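Local coordinates for protein metal-bound toxin (Helicobacter pylori, PDB 4NRN) that binds two zinc ions and, as a RelE-family toxin of the YafQ subfamily in a toxin-antitoxin system, probably acts as an RNA endonuclease, at residues A[25-28]-A[29-33]. Numbering follows the deposited sequence.
Sequences KLLY and KVVGN
Four successive i to i+4 backbone hydrogen bonds, from Lys29 N to Lys25 O, Val30 N to Leu26 O, Val31 N to Leu27 O and Gly32 N to Tyr28 O, hold residues 25-33 in one unbroken run of alpha-helix. The third is the shortest and straightest: Val31 N lies 2.8 Å from Leu27 O. Its N-H...O angle is 171°. Leu27 and Val31 run alongside each other, one turn apart. Leu27 CD1 meets Val31 CG2 at 3.6 Å. CG of Leu27 is anti to its own nitrogen (chi1 179°), which carries the branch along the helix toward Val31. These two residues sit on the buried face of helix 24-35, which packs on the mixed beta-sheet of this RelE-family fold. Val31 touches Leu78 and Leu80 of strand 77-84, and Leu27 touches Phe10 and Leu14 of helix 8-19. Leu26 and Val30 pair more loosely, with Leu26 CD1 4.2 Å from Val30 CG2. Val30 CG2 also rests 3.3 Å from Leu26 O. Lys29 CB sits 3.4 Å from Lys25 O, the oxygen that also accepts the N-H of Lys29. The Lys29 chain then bends at chi3 and chi4, and NZ hydrogen-bonds to Tyr44 OH.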
ATOM      1  N   LYS A  25       8.186   6.279   8.045  1.00 23.98           N
ATOM      2  CA  LYS A  25       8.068   5.293   9.102  1.00 25.62           C
ATOM      3  C   LYS A  25       6.632   4.767   9.197  1.00 27.81           C
ATOM      4  O   LYS A  25       6.401   3.633   9.641  1.00 27.98           O
ATOM      5  CB  LYS A  25       8.564   5.885  10.425  1.00 24.59           C
ATOM      6  CG  LYS A  25      10.046   6.299  10.386  1.00 27.47           C
ATOM      7  CD  LYS A  25      10.422   7.287  11.507  1.00 38.90           C
ATOM      8  CE  LYS A  25      11.730   8.022  11.184  1.00 37.92           C
ATOM      9  NZ  LYS A  25      11.975   9.222  12.042  1.00 32.17           N
ATOM     10  N   LEU A  26       5.674   5.588   8.774  1.00 19.92           N
ATOM     11  CA  LEU A  26       4.285   5.151   8.705  1.00 21.23           C
ATOM     12  C   LEU A  26       4.173   4.025   7.688  1.00 18.98           C
ATOM     13  O   LEU A  26       3.534   3.010   7.939  1.00 19.85           O
ATOM     14  CB  LEU A  26       3.379   6.312   8.300  1.00 23.27           C
ATOM     15  CG  LEU A  26       1.895   6.046   8.007  1.00 29.47           C
ATOM     16  CD1 LEU A  26       1.259   5.137   9.055  1.00 28.09           C
ATOM     17  CD2 LEU A  26       1.132   7.371   7.905  1.00 29.99           C
ATOM     18  N   LEU A  27       4.817   4.221   6.543  1.00 19.05           N
ATOM     19  CA  LEU A  27       4.847   3.234   5.468  1.00 19.36           C
ATOM     20  C   LEU A  27       5.563   1.942   5.867  1.00 20.97           C
ATOM     21  O   LEU A  27       5.035   0.852   5.638  1.00 18.35           O
ATOM     22  CB  LEU A  27       5.510   3.828   4.213  1.00 14.80           C
ATOM     23  CG  LEU A  27       5.637   2.890   3.014  1.00 15.58           C
ATOM     24  CD1 LEU A  27       4.275   2.613   2.418  1.00 16.59           C
ATOM     25  CD2 LEU A  27       6.573   3.487   1.975  1.00 20.10           C
ATOM     26  N   TYR A  28       6.762   2.067   6.446  1.00 24.31           N
ATOM     27  CA  TYR A  28       7.548   0.896   6.850  1.00 23.22           C
ATOM     28  C   TYR A  28       6.754   0.006   7.786  1.00 15.86           C
ATOM     29  O   TYR A  28       6.848  -1.211   7.719  1.00 16.03           O
ATOM     30  CB  TYR A  28       8.834   1.280   7.595  1.00 20.96           C
ATOM     31  CG  TYR A  28       9.747   2.293   6.942  1.00 21.21           C
ATOM     32  CD1 TYR A  28       9.934   2.325   5.562  1.00 30.21           C
ATOM     33  CD2 TYR A  28      10.461   3.195   7.720  1.00 22.94           C
ATOM     34  CE1 TYR A  28      10.792   3.261   4.975  1.00 31.36           C
ATOM     35  CE2 TYR A  28      11.313   4.126   7.147  1.00 30.23           C
ATOM     36  CZ  TYR A  28      11.479   4.153   5.779  1.00 31.27           C
ATOM     37  OH  TYR A  28      12.331   5.077   5.222  1.00 24.84           O
ATOM     38  N   LYS A  29       5.996   0.629   8.681  1.00 20.26           N
ATOM     39  CA  LYS A  29       5.269  -0.095   9.709  1.00 23.89           C
ATOM     40  C   LYS A  29       4.121  -0.886   9.091  1.00 21.33           C
ATOM     41  O   LYS A  29       3.935  -2.064   9.397  1.00 20.34           O
ATOM     42  CB  LYS A  29       4.760   0.881  10.774  1.00 30.94           C
ATOM     43  CG  LYS A  29       3.962   0.240  11.894  1.00 47.70           C
ATOM     44  CD  LYS A  29       4.107   1.035  13.189  1.00 58.06           C
ATOM     45  CE  LYS A  29       3.611   2.467  13.048  1.00 60.41           C
ATOM     46  NZ  LYS A  29       2.144   2.564  13.271  1.00 61.72           N
ATOM     47  N   VAL A  30       3.369  -0.240   8.205  1.00 23.63           N
ATOM     48  CA  VAL A  30       2.272  -0.903   7.496  1.00 29.53           C
ATOM     49  C   VAL A  30       2.752  -1.973   6.500  1.00 20.37           C
ATOM     50  O   VAL A  30       2.223  -3.086   6.474  1.00 22.26           O
ATOM     51  CB  VAL A  30       1.351   0.124   6.774  1.00 41.70           C
ATOM     52  CG1 VAL A  30       0.176  -0.590   6.094  1.00 36.64           C
ATOM     53  CG2 VAL A  30       0.841   1.180   7.755  1.00 40.85           C
ATOM     54  N   VAL A  31       3.740  -1.637   5.674  1.00 16.36           N
ATOM     55  CA  VAL A  31       4.246  -2.591   4.679  1.00 17.24           C
ATOM     56  C   VAL A  31       4.906  -3.800   5.336  1.00 21.31           C
ATOM     57  O   VAL A  31       4.811  -4.922   4.828  1.00 19.95           O
ATOM     58  CB  VAL A  31       5.257  -1.941   3.735  1.00 16.35           C
ATOM     59  CG1 VAL A  31       5.966  -3.014   2.909  1.00 15.37           C
ATOM     60  CG2 VAL A  31       4.557  -0.927   2.835  1.00 17.62           C
ATOM     61  N   GLY A  32       5.573  -3.561   6.465  1.00 19.21           N
ATOM     62  CA  GLY A  32       6.166  -4.630   7.247  1.00 15.51           C
ATOM     63  C   GLY A  32       5.153  -5.685   7.648  1.00 17.49           C
ATOM     64  O   GLY A  32       5.331  -6.865   7.336  1.00 16.66           O
ATOM     65  N   ASN A  33       4.094  -5.271   8.339  1.00 18.10           N
ATOM     66  CA  ASN A  33       3.037  -6.197   8.753  1.00 21.31           C
ATOM     67  C   ASN A  33       2.415  -6.925   7.582  1.00 26.59           C
ATOM     68  O   ASN A  33       2.248  -8.147   7.611  1.00 26.68           O
ATOM     69  CB  ASN A  33       1.932  -5.471   9.513  1.00 26.64           C
ATOM     70  CG  ASN A  33       2.202  -5.399  10.990  1.00 35.20           C
ATOM     71  OD1 ASN A  33       2.811  -6.304  11.564  1.00 43.37           O
ATOM     72  ND2 ASN A  33       1.752  -4.322  11.620  1.00 40.04           N
TER